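Local coordinates for protein transketolase (Campylobacter jejuni, PDB 3L84) that is a transketolase, an enzyme of the thiamine diphosphate-binding superfamily with two related alpha/beta domains and a smaller C-terminal domain, in a two-chain assembly, at residues V41-H45 with N221-E225; L116-A121 with G153-I159; I176-N182 with C234-T240; S211-H215 with K239-K244. All blocks are in the same frame, centred on the assembly; numbering follows the deposited sequence.

Contact 1 of 4, residues V41-H45 with N221-E225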
loop_
_atom_site.group_PDB
_atom_site.type_symbol
_atom_site.label_atom_id
_atom_site.label_comp_id
_atom_site.label_asym_id
_atom_site.label_seq_id
_atom_site.Cartn_x
_atom_site.Cartn_y
_atom_site.Cartn_z
ATOM N N VAL A 41 18.376 28.869 10.989
ATOM C CA VAL A 41 18.404 29.784 9.861
ATOM C C VAL A 41 17.044 29.919 9.175
ATOM O O VAL A 41 16.590 30.994 8.840
ATOM C CB VAL A 41 19.455 29.358 8.837
ATOM C CG1 VAL A 41 19.477 30.315 7.676
ATOM C CG2 VAL A 41 20.847 29.310 9.491
ATOM N N LEU A 42 16.370 28.787 8.991
ATOM C CA LEU A 42 15.051 28.793 8.368
ATOM C C LEU A 42 14.072 29.672 9.132
ATOM O O LEU A 42 13.196 30.277 8.519
ATOM C CB LEU A 42 14.511 27.349 8.244
ATOM C CG LEU A 42 13.194 27.193 7.508
ATOM C CD1 LEU A 42 13.211 27.723 6.081
ATOM C CD2 LEU A 42 12.808 25.714 7.489
ATOM N N SER A 43 14.197 29.769 10.453
ATOM C CA SER A 43 13.304 30.626 11.236
ATOM C C SER A 43 13.303 32.095 10.775
ATOM O O SER A 43 12.313 32.804 10.981
ATOM C CB SER A 43 13.615 30.558 12.735
ATOM O OG SER A 43 14.800 31.260 13.069
ATOM N N TYR A 44 14.389 32.556 10.159
ATOM C CA TYR A 44 14.482 33.929 9.645
ATOM C C TYR A 44 13.801 34.094 8.309
ATOM O O TYR A 44 13.567 35.217 7.882
ATOM C CB TYR A 44 15.956 34.344 9.521
ATOM C CG TYR A 44 16.626 34.564 10.848
ATOM C CD1 TYR A 44 16.724 35.850 11.385
ATOM C CD2 TYR A 44 17.107 33.496 11.598
ATOM C CE1 TYR A 44 17.301 36.060 12.603
ATOM C CE2 TYR A 44 17.694 33.708 12.839
ATOM C CZ TYR A 44 17.795 34.997 13.335
ATOM O OH TYR A 44 18.378 35.227 14.554
ATOM N N HIS A 45 13.548 32.984 7.615
ATOM C CA HIS A 45 12.911 33.025 6.303
ATOM C C HIS A 45 11.412 32.712 6.348
ATOM O O HIS A 45 10.658 33.195 5.506
ATOM C CB HIS A 45 13.592 32.013 5.374
ATOM C CG HIS A 45 14.994 32.381 5.028
ATOM N ND1 HIS A 45 15.313 33.067 3.880
ATOM C CD2 HIS A 45 16.150 32.182 5.692
ATOM C CE1 HIS A 45 16.624 33.262 3.851
ATOM N NE2 HIS A 45 17.156 32.750 4.949
ATOM N N ASN A 221 21.931 29.850 4.731
ATOM C CA ASN A 221 21.244 31.079 4.388
ATOM C C ASN A 221 21.322 31.340 2.877
ATOM O O ASN A 221 20.301 31.633 2.252
ATOM C CB ASN A 221 21.789 32.264 5.168
ATOM C CG ASN A 221 21.026 33.504 4.903
ATOM O OD1 ASN A 221 19.844 33.593 5.201
ATOM N ND2 ASN A 221 21.707 34.515 4.364
ATOM N N LYS A 222 22.511 31.174 2.293
ATOM C CA LYS A 222 22.693 31.415 0.869
ATOM C C LYS A 222 21.847 30.420 0.059
ATOM O O LYS A 222 21.252 30.793 -0.942
ATOM C CB LYS A 222 24.175 31.288 0.494
ATOM C CG LYS A 222 24.467 31.563 -0.964
ATOM C CD LYS A 222 25.951 31.461 -1.280
ATOM C CE LYS A 222 26.216 31.708 -2.749
ATOM N NZ LYS A 222 27.655 32.055 -2.988
ATOM N N ALA A 223 21.787 29.167 0.485
ATOM C CA ALA A 223 20.997 28.158 -0.217
ATOM C C ALA A 223 19.511 28.487 -0.179
ATOM O O ALA A 223 18.797 28.346 -1.171
ATOM C CB ALA A 223 21.252 26.753 0.373
ATOM N N LEU A 224 19.042 28.940 0.965
ATOM C CA LEU A 224 17.645 29.317 1.101
ATOM C C LEU A 224 17.317 30.513 0.242
ATOM O O LEU A 224 16.281 30.540 -0.406
ATOM C CB LEU A 224 17.285 29.560 2.563
ATOM C CG LEU A 224 17.170 28.299 3.414
ATOM C CD1 LEU A 224 16.994 28.647 4.905
ATOM C CD2 LEU A 224 16.015 27.387 2.938
ATOM N N GLU A 225 18.202 31.518 0.193
ATOM C CA GLU A 225 17.951 32.664 -0.675
ATOM C C GLU A 225 17.890 32.234 -2.139
ATOM O O GLU A 225 17.023 32.680 -2.880
ATOM C CB GLU A 225 19.004 33.756 -0.477
ATOM C CG GLU A 225 18.941 34.446 0.886
ATOM C CD GLU A 225 17.694 35.316 1.084
ATOM O OE1 GLU A 225 16.701 35.158 0.341
ATOM O OE2 GLU A 225 17.704 36.163 2.003
#

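Contact 2 of 4, residues L116-A121 with G153-I159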
loop_
_atom_site.group_PDB
_atom_site.type_symbol
_atom_site.label_atom_id
_atom_site.label_comp_id
_atom_site.label_asym_id
_atom_site.label_seq_id
_atom_site.Cartn_x
_atom_site.Cartn_y
_atom_site.Cartn_z
ATOM N N LEU A 116 7.078 7.038 6.772
ATOM C CA LEU A 116 8.061 7.714 5.958
ATOM C C LEU A 116 7.583 7.892 4.520
ATOM O O LEU A 116 6.801 7.090 3.959
ATOM C CB LEU A 116 9.402 6.963 6.035
ATOM C CG LEU A 116 10.083 7.018 7.421
ATOM C CD1 LEU A 116 11.120 5.908 7.627
ATOM C CD2 LEU A 116 10.717 8.393 7.611
ATOM N N GLY A 117 8.049 8.970 3.924
ATOM C CA GLY A 117 7.679 9.353 2.582
ATOM C C GLY A 117 6.437 10.206 2.502
ATOM O O GLY A 117 6.316 11.049 1.624
ATOM N N GLN A 118 5.473 9.979 3.390
ATOM C CA GLN A 118 4.178 10.672 3.313
ATOM C C GLN A 118 4.361 12.179 3.245
ATOM O O GLN A 118 3.753 12.864 2.420
ATOM C CB GLN A 118 3.257 10.360 4.520
ATOM C CG GLN A 118 2.774 8.930 4.682
ATOM C CD GLN A 118 1.924 8.456 3.535
ATOM O OE1 GLN A 118 1.029 9.193 3.066
ATOM N NE2 GLN A 118 2.163 7.199 3.095
ATOM N N GLY A 119 5.201 12.696 4.131
ATOM C CA GLY A 119 5.328 14.130 4.288
ATOM C C GLY A 119 5.864 14.805 3.030
ATOM O O GLY A 119 5.490 15.931 2.717
ATOM N N VAL A 120 6.767 14.152 2.306
ATOM C CA VAL A 120 7.265 14.681 1.052
ATOM C C VAL A 120 6.109 14.833 0.053
ATOM O O VAL A 120 5.968 15.894 -0.579
ATOM C CB VAL A 120 8.378 13.789 0.445
ATOM C CG1 VAL A 120 8.795 14.295 -0.963
ATOM C CG2 VAL A 120 9.609 13.759 1.395
ATOM N N ALA A 121 5.267 13.791 -0.073
ATOM C CA ALA A 121 4.118 13.865 -0.958
ATOM C C ALA A 121 3.124 14.907 -0.452
ATOM O O ALA A 121 2.493 15.601 -1.243
ATOM C CB ALA A 121 3.461 12.475 -1.107
ATOM N N GLY A 153 15.073 7.831 4.782
ATOM C CA GLY A 153 13.923 6.976 4.735
ATOM C C GLY A 153 12.844 7.509 3.821
ATOM O O GLY A 153 12.148 6.749 3.104
ATOM N N ASP A 154 12.634 8.820 3.854
ATOM C CA ASP A 154 11.619 9.415 3.024
ATOM C C ASP A 154 11.964 9.235 1.553
ATOM O O ASP A 154 11.087 8.936 0.737
ATOM C CB ASP A 154 11.454 10.911 3.331
ATOM C CG ASP A 154 11.021 11.182 4.756
ATOM O OD1 ASP A 154 9.879 10.837 5.141
ATOM O OD2 ASP A 154 11.874 11.722 5.539
ATOM N N LEU A 155 13.220 9.458 1.187
ATOM C CA LEU A 155 13.632 9.435 -0.209
ATOM C C LEU A 155 13.778 8.046 -0.800
ATOM O O LEU A 155 13.763 7.889 -2.010
ATOM C CB LEU A 155 14.878 10.298 -0.422
ATOM C CG LEU A 155 14.592 11.789 -0.124
ATOM C CD1 LEU A 155 15.767 12.616 -0.582
ATOM C CD2 LEU A 155 13.300 12.351 -0.735
ATOM N N GLN A 156 13.852 7.019 0.032
ATOM C CA GLN A 156 13.845 5.641 -0.486
ATOM C C GLN A 156 12.457 5.155 -0.786
ATOM O O GLN A 156 12.280 4.244 -1.598
ATOM C CB GLN A 156 14.584 4.704 0.476
ATOM C CG GLN A 156 16.061 4.970 0.510
ATOM C CD GLN A 156 16.833 4.027 1.387
ATOM O OE1 GLN A 156 16.451 2.857 1.546
ATOM N NE2 GLN A 156 17.964 4.514 1.933
ATOM N N GLU A 157 11.464 5.710 -0.116
ATOM C CA GLU A 157 10.074 5.285 -0.309
ATOM C C GLU A 157 9.578 5.661 -1.697
ATOM O O GLU A 157 9.781 6.787 -2.160
ATOM C CB GLU A 157 9.184 5.910 0.764
ATOM C CG GLU A 157 9.317 5.223 2.080
ATOM C CD GLU A 157 8.643 3.868 2.146
ATOM O OE1 GLU A 157 8.065 3.329 1.160
ATOM O OE2 GLU A 157 8.684 3.290 3.296
ATOM N N GLY A 158 8.908 4.740 -2.362
ATOM C CA GLY A 158 8.340 5.005 -3.697
ATOM C C GLY A 158 7.478 6.251 -3.784
ATOM O O GLY A 158 7.501 6.964 -4.796
ATOM N N ILE A 159 6.728 6.541 -2.721
ATOM C CA ILE A 159 5.808 7.691 -2.745
ATOM C C ILE A 159 6.576 9.008 -2.968
ATOM O O ILE A 159 6.037 9.951 -3.557
ATOM C CB ILE A 159 4.962 7.736 -1.503
ATOM C CG1 ILE A 159 3.754 8.631 -1.684
ATOM C CG2 ILE A 159 5.799 8.086 -0.256
ATOM C CD1 ILE A 159 2.838 8.716 -0.438
#

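Contact 3 of 4, residues I176-N182 with C234-T240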
loop_
_atom_site.group_PDB
_atom_site.type_symbol
_atom_site.label_atom_id
_atom_site.label_comp_id
_atom_site.label_asym_id
_atom_site.label_seq_id
_atom_site.Cartn_x
_atom_site.Cartn_y
_atom_site.Cartn_z
ATOM N N ILE A 176 10.301 23.841 -1.658
ATOM C CA ILE A 176 11.687 23.735 -1.235
ATOM C C ILE A 176 11.814 22.530 -0.312
ATOM O O ILE A 176 11.257 22.509 0.767
ATOM C CB ILE A 176 12.175 25.035 -0.565
ATOM C CG1 ILE A 176 12.074 26.216 -1.519
ATOM C CG2 ILE A 176 13.599 24.864 -0.082
ATOM C CD1 ILE A 176 12.344 27.593 -0.900
ATOM N N LEU A 177 12.513 21.512 -0.784
ATOM C CA LEU A 177 12.720 20.255 -0.099
ATOM C C LEU A 177 14.140 20.246 0.445
ATOM O O LEU A 177 15.103 20.417 -0.302
ATOM C CB LEU A 177 12.509 19.103 -1.079
ATOM C CG LEU A 177 12.608 17.694 -0.546
ATOM C CD1 LEU A 177 11.622 17.429 0.558
ATOM C CD2 LEU A 177 12.398 16.679 -1.704
ATOM N N ILE A 178 14.291 20.080 1.735
ATOM C CA ILE A 178 15.577 20.064 2.403
ATOM C C ILE A 178 15.817 18.635 2.874
ATOM O O ILE A 178 15.095 18.120 3.741
ATOM C CB ILE A 178 15.619 21.046 3.581
ATOM C CG1 ILE A 178 15.275 22.427 3.092
ATOM C CG2 ILE A 178 16.983 20.969 4.276
ATOM C CD1 ILE A 178 15.023 23.450 4.205
ATOM N N TYR A 179 16.815 17.989 2.280
ATOM C CA TYR A 179 17.187 16.590 2.559
ATOM C C TYR A 179 18.348 16.527 3.537
ATOM O O TYR A 179 19.443 17.035 3.262
ATOM C CB TYR A 179 17.481 15.887 1.238
ATOM C CG TYR A 179 18.232 14.573 1.275
ATOM C CD1 TYR A 179 17.980 13.605 2.228
ATOM C CD2 TYR A 179 19.196 14.314 0.327
ATOM C CE1 TYR A 179 18.668 12.404 2.242
ATOM C CE2 TYR A 179 19.900 13.127 0.324
ATOM C CZ TYR A 179 19.639 12.180 1.281
ATOM O OH TYR A 179 20.342 10.979 1.257
ATOM N N ASP A 180 18.084 15.931 4.692
ATOM C CA ASP A 180 19.077 15.731 5.730
ATOM C C ASP A 180 19.907 14.516 5.367
ATOM O O ASP A 180 19.540 13.360 5.637
ATOM C CB ASP A 180 18.359 15.496 7.072
ATOM C CG ASP A 180 19.324 15.296 8.204
ATOM O OD1 ASP A 180 20.513 15.607 7.959
ATOM O OD2 ASP A 180 18.913 14.817 9.280
ATOM N N SER A 181 21.032 14.778 4.726
ATOM C CA SER A 181 21.924 13.720 4.271
ATOM C C SER A 181 22.984 13.465 5.341
ATOM O O SER A 181 24.016 14.129 5.379
ATOM C CB SER A 181 22.559 14.127 2.954
ATOM O OG SER A 181 23.397 13.100 2.490
ATOM N N ASN A 182 22.691 12.527 6.241
ATOM C CA ASN A 182 23.550 12.228 7.392
ATOM C C ASN A 182 24.237 10.861 7.353
ATOM O O ASN A 182 24.920 10.489 8.309
ATOM C CB ASN A 182 22.789 12.458 8.704
ATOM C CG ASN A 182 21.650 11.513 8.915
ATOM O OD1 ASN A 182 21.487 10.528 8.176
ATOM N ND2 ASN A 182 20.800 11.810 9.933
ATOM N N CYS A 234 12.839 23.005 -5.749
ATOM C CA CYS A 234 14.244 23.021 -5.357
ATOM C C CYS A 234 14.548 22.056 -4.256
ATOM O O CYS A 234 13.835 22.037 -3.248
ATOM C CB CYS A 234 14.621 24.427 -4.934
ATOM S SG CYS A 234 16.376 24.697 -4.577
ATOM N N LEU A 235 15.603 21.279 -4.443
ATOM C CA LEU A 235 16.138 20.366 -3.458
ATOM C C LEU A 235 17.420 20.941 -2.917
ATOM O O LEU A 235 18.309 21.270 -3.691
ATOM C CB LEU A 235 16.408 18.994 -4.071
ATOM C CG LEU A 235 17.138 17.997 -3.161
ATOM C CD1 LEU A 235 16.202 17.556 -2.044
ATOM C CD2 LEU A 235 17.650 16.766 -3.898
ATOM N N ILE A 236 17.518 21.050 -1.604
ATOM C CA ILE A 236 18.757 21.350 -0.908
ATOM C C ILE A 236 19.238 20.062 -0.255
ATOM O O ILE A 236 18.590 19.525 0.641
ATOM C CB ILE A 236 18.576 22.466 0.148
ATOM C CG1 ILE A 236 18.123 23.748 -0.548
ATOM C CG2 ILE A 236 19.869 22.684 0.918
ATOM C CD1 ILE A 236 17.700 24.887 0.426
ATOM N N ILE A 237 20.365 19.553 -0.721
ATOM C CA ILE A 237 20.996 18.386 -0.111
ATOM C C ILE A 237 21.919 18.904 0.974
ATOM O O ILE A 237 22.969 19.506 0.680
ATOM C CB ILE A 237 21.796 17.565 -1.137
ATOM C CG1 ILE A 237 20.903 17.132 -2.308
ATOM C CG2 ILE A 237 22.452 16.359 -0.482
ATOM C CD1 ILE A 237 21.650 16.351 -3.403
ATOM N N ALA A 238 21.503 18.729 2.227
ATOM C CA ALA A 238 22.254 19.306 3.344
ATOM C C ALA A 238 23.022 18.212 4.052
ATOM O O ALA A 238 22.423 17.315 4.645
ATOM C CB ALA A 238 21.314 20.023 4.281
ATOM N N LYS A 239 24.342 18.213 3.922
ATOM C CA LYS A 239 25.149 17.207 4.601
ATOM C C LYS A 239 25.233 17.541 6.085
ATOM O O LYS A 239 25.667 18.628 6.449
ATOM C CB LYS A 239 26.527 17.155 3.981
ATOM C CG LYS A 239 27.354 15.988 4.479
ATOM C CD LYS A 239 28.564 15.723 3.581
ATOM C CE LYS A 239 29.410 14.602 4.151
ATOM N NZ LYS A 239 29.860 14.924 5.543
ATOM N N THR A 240 24.808 16.618 6.942
ATOM C CA THR A 240 24.781 16.861 8.381
ATOM C C THR A 240 25.382 15.663 9.096
ATOM O O THR A 240 25.643 14.578 8.523
ATOM C CB THR A 240 23.368 17.096 8.952
ATOM O OG1 THR A 240 22.654 15.866 8.883
ATOM C CG2 THR A 240 22.649 18.157 8.227
HETATM O O HOH W 1 20.963 14.561 10.986
#

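Contact 4 of 4, residues S211-H215 with K239-K244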
loop_
_atom_site.group_PDB
_atom_site.type_symbol
_atom_site.label_atom_id
_atom_site.label_comp_id
_atom_site.label_asym_id
_atom_site.label_seq_id
_atom_site.Cartn_x
_atom_site.Cartn_y
_atom_site.Cartn_z
ATOM N N SER A 211 23.676 21.864 -2.978
ATOM C CA SER A 211 24.364 20.977 -2.059
ATOM C C SER A 211 25.179 21.792 -1.082
ATOM O O SER A 211 26.049 22.589 -1.523
ATOM C CB SER A 211 25.296 20.048 -2.828
ATOM O OG SER A 211 24.527 19.197 -3.688
ATOM N N ILE A 212 24.892 21.654 0.209
ATOM C CA ILE A 212 25.504 22.450 1.279
ATOM C C ILE A 212 25.973 21.609 2.460
ATOM O O ILE A 212 25.580 20.435 2.620
ATOM C CB ILE A 212 24.526 23.509 1.844
ATOM C CG1 ILE A 212 23.353 22.882 2.608
ATOM C CG2 ILE A 212 24.029 24.441 0.723
ATOM C CD1 ILE A 212 22.492 23.889 3.322
ATOM N N ASN A 213 26.784 22.257 3.292
ATOM C CA ASN A 213 27.108 21.835 4.653
ATOM C C ASN A 213 25.978 22.366 5.535
ATOM O O ASN A 213 25.799 23.579 5.726
ATOM C CB ASN A 213 28.463 22.425 5.071
ATOM C CG ASN A 213 28.866 22.092 6.491
ATOM O OD1 ASN A 213 28.071 21.702 7.304
ATOM N ND2 ASN A 213 30.164 22.267 6.786
ATOM N N GLY A 214 25.211 21.429 6.084
ATOM C CA GLY A 214 24.067 21.754 6.929
ATOM C C GLY A 214 24.395 22.258 8.313
ATOM O O GLY A 214 23.467 22.501 9.110
ATOM N N HIS A 215 25.684 22.440 8.622
ATOM C CA HIS A 215 26.119 23.077 9.872
ATOM C C HIS A 215 26.801 24.410 9.663
ATOM O O HIS A 215 27.353 24.976 10.616
ATOM C CB HIS A 215 27.007 22.128 10.690
ATOM C CG HIS A 215 26.339 20.825 10.970
ATOM N ND1 HIS A 215 25.127 20.742 11.624
ATOM C CD2 HIS A 215 26.667 19.554 10.642
ATOM C CE1 HIS A 215 24.745 19.479 11.686
ATOM N NE2 HIS A 215 25.673 18.735 11.109
ATOM N N LYS A 239 24.342 18.213 3.922
ATOM C CA LYS A 239 25.149 17.207 4.601
ATOM C C LYS A 239 25.233 17.541 6.085
ATOM O O LYS A 239 25.667 18.628 6.449
ATOM C CB LYS A 239 26.527 17.155 3.981
ATOM C CG LYS A 239 27.354 15.988 4.479
ATOM C CD LYS A 239 28.564 15.723 3.581
ATOM C CE LYS A 239 29.410 14.602 4.151
ATOM N NZ LYS A 239 29.860 14.924 5.543
ATOM N N THR A 240 24.808 16.618 6.942
ATOM C CA THR A 240 24.781 16.861 8.381
ATOM C C THR A 240 25.382 15.663 9.096
ATOM O O THR A 240 25.643 14.578 8.523
ATOM C CB THR A 240 23.368 17.096 8.952
ATOM O OG1 THR A 240 22.654 15.866 8.883
ATOM C CG2 THR A 240 22.649 18.157 8.227
ATOM N N THR A 241 25.714 15.915 10.361
ATOM C CA THR A 241 26.182 14.897 11.280
ATOM C C THR A 241 25.010 14.579 12.211
ATOM O O THR A 241 24.516 15.461 12.920
ATOM C CB THR A 241 27.370 15.412 12.082
ATOM O OG1 THR A 241 28.475 15.640 11.177
ATOM C CG2 THR A 241 27.775 14.415 13.140
ATOM N N ILE A 242 24.553 13.340 12.224
ATOM C CA ILE A 242 23.493 12.980 13.152
ATOM C C ILE A 242 24.034 13.181 14.580
ATOM O O ILE A 242 25.199 12.954 14.858
ATOM C CB ILE A 242 22.944 11.563 12.932
ATOM C CG1 ILE A 242 21.585 11.425 13.630
ATOM C CG2 ILE A 242 23.927 10.456 13.371
ATOM C CD1 ILE A 242 20.890 10.095 13.343
ATOM N N ALA A 243 23.176 13.710 15.444
ATOM C CA ALA A 243 23.559 14.009 16.829
ATOM C C ALA A 243 24.706 15.027 16.910
ATOM O O ALA A 243 25.519 15.029 17.831
ATOM C CB ALA A 243 23.871 12.727 17.601
ATOM N N LYS A 244 24.765 15.907 15.924
ATOM C CA LYS A 244 25.744 17.010 15.954
ATOM C C LYS A 244 25.707 17.738 17.285
ATOM O O LYS A 244 24.644 18.135 17.756
ATOM C CB LYS A 244 25.480 17.994 14.818
ATOM C CG LYS A 244 26.429 19.211 14.758
ATOM C CD LYS A 244 27.851 18.857 14.301
ATOM C CE LYS A 244 28.685 20.089 14.140
ATOM N NZ LYS A 244 30.087 19.748 13.730
HETATM O O HOH W 2 28.279 18.759 7.375
#

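Contact 1 of 4, residues V41-H45 with N221-E225
Val41 opens the contact: its t rotamer sets CG1 3.8 Å from Asn221 CA and 4.1 Å from Leu224 CD1. Leu42 turns its CA-to-CB bond sideways, yet its CD1 still comes within 4.1 Å of Leu224 CD1, so the Leu224 methyl touches both Val41 and Leu42. The chain then winds tightly, with Tyr44 N bonded to Val41 O at 3.0 Å and His45 N to Leu42 O at 2.9 Å, and this brings His45 round to face helix 217-228. There its NE2 donates to Asn221 OD1 at 2.8 Å (152° at the hydrogen), near the plane of the ring. Leu224 CB lies over one face, 4.0 Å from the centroid and 12° off the normal, a CH-pi contact. The other ring nitrogen, ND1, is hydrogen-bonded to Lys228. Leu42 and His45 also touch Tyr147 of strand 146-151. The contact thus joins the C-terminal part of helix 30-42 and the residues after it to helix 217-228, beside a parallel sheet, as in thiamine diphosphate-binding alpha/beta domains.

Contact 2 of 4, residues L116-A121 with G153-I159
Asp154, in the m rotamer with chi2 at -67°, carries OD1 to Gly117 N, just before helix 118-137, for a nearly linear hydrogen bond (2.9 Å, 171°). The same oxygen is bonded to Ser64, and OD2 takes Gly151 N. Leu116 (m,t) puts CD2 3.6 Å from Asp154 OD1. Ile159, extended in t,t, lies along the start of helix 118-137: its CG2 is 3.5 Å from Gly117 C, and its CD1 is 3.9 Å from both Ala121 CB and Gln118 NE2. Gln118 begins by pointing away but folds back through m,m angles, and NE2 bonds Tyr420 of the second subunit. Val120, in t, brings CG2 to 3.9 Å from Asp154 CB. Two glycines permit the closeness: a CB on Gly117, the N-cap at phi 88°, would clash with Ile159 CG2, and one on Gly153 with Leu116 CD1. Gly153 ends the GDG that opens the thiamine diphosphate sequence signature. With its buried carboxylate flanked by Leu116 and Val120, Asp154 ties the approach to helix 118-137 to helix 152-156 by a directed hydrogen bond as well as apolar contacts.

Contact 3 of 4, residues I176-N182 with C234-T240
Tyr179 and Thr240 each bury 65 Å² here and Ile236 buries 60 Å², and the three mark different aspects of one parallel pairing whose strand axes approach to 4.7 Å at 20°. The ladder begins with Leu177 N to Cys234 O (2.8 Å). Ile236 follows: its N donates to Leu177 O (2.8 Å) and its O accepts from Tyr179 N (2.9 Å). On the face it shares with Ile176 and Ile178, Ile236 CD1 lies 4.1 Å from Ile176 CG2 and 4.4 Å from Ile178 CG1, with Leu224 of helix 217-228 packed on it. Tyr179 projects from the other face, where its CB is 3.9 Å from Leu235 CD1 and its CD2 3.9 Å from Ile237 CG2; its hydroxyl bonds Asp152. The ladder runs on through Ala238 N to Tyr179 O (2.9 Å) and Ser181 N to Ala238 O (2.9 Å), ending with Thr240 N to Ser181 O (3.0 Å). Thr240 also donates from OG1 to Asp180 OD1 at a very short 2.3 Å. Water 1 donates to Asp180 OD2 (2.7 Å) and Thr240 OG1 (3.0 Å) and accepts from Asn182 ND2 (3.0 Å). Asn182 starts the Asn-Asn pair closing the thiamine diphosphate sequence signature. With Asp180, Thr240, Asn182 and the water, a mainly apolar pairing gives way to a polar cluster at the C-terminal strand ends, where this fold family places its cofactor site.

Contact 4 of 4, residues S211-H215 with K239-K244
Lys239 spends both backbone groups on the neighbouring segment: its N donates to Ile212 O (2.9 Å, 168°), and its O accepts from Gly214 N (2.9 Å, 153°). That carbonyl also receives water 2 at 2.8 Å, and the same water donates to Asn213 OD1 at 3.0 Å. Asn213 OD1 in turn accepts His215 N at 2.8 Å, which makes an Asx turn just as the strand ends. His215 NE2 is satisfied as an acceptor by Thr241 N (2.9 Å, 171°), in the ring plane; with ND1 bonded to Asp37, this is consistent with a proton on ND1. Over one ring face lies Lys244 CG, 3.7 Å from the centroid and 18° off the normal, a CH-pi contact set up by the type II turn Thr241-Lys244, whose closing bond, Lys244 N to Thr241 O (3.0 Å), is weak. Thr240 OG1 is taken by Asp180. The contact lies at the end of strand 208-213, outermost within this chain, beside 234-239; helix 217-228 receives Asn213 N at Glu219 OE1 and packs Ile220 and Ala223 on Ile212.

From the N terminus, contact 1 opens first, at 41-45 on and just after helix 30-42, and closes at 221-225 on helix 217-228, after contact 2 but before contacts 3 and 4. Contact 2 (116-121 with 153-159) nests wholly inside that loop and closes before contact 3 opens. Contacts 3 and 4 each cross contact 1, and they cross one another, sharing Lys239, the end of strand 234-239, and Thr240 just after it. Direct touches join the set: Leu224 CD2 meets Ile236 CD1 at 3.9 Å, Ala223 CB meets Ile212 CG2 at 3.6 Å, and Leu155 CD1 meets Tyr179 CG at 3.7 Å. The interlocked loops tie helices on both faces to one parallel sheet.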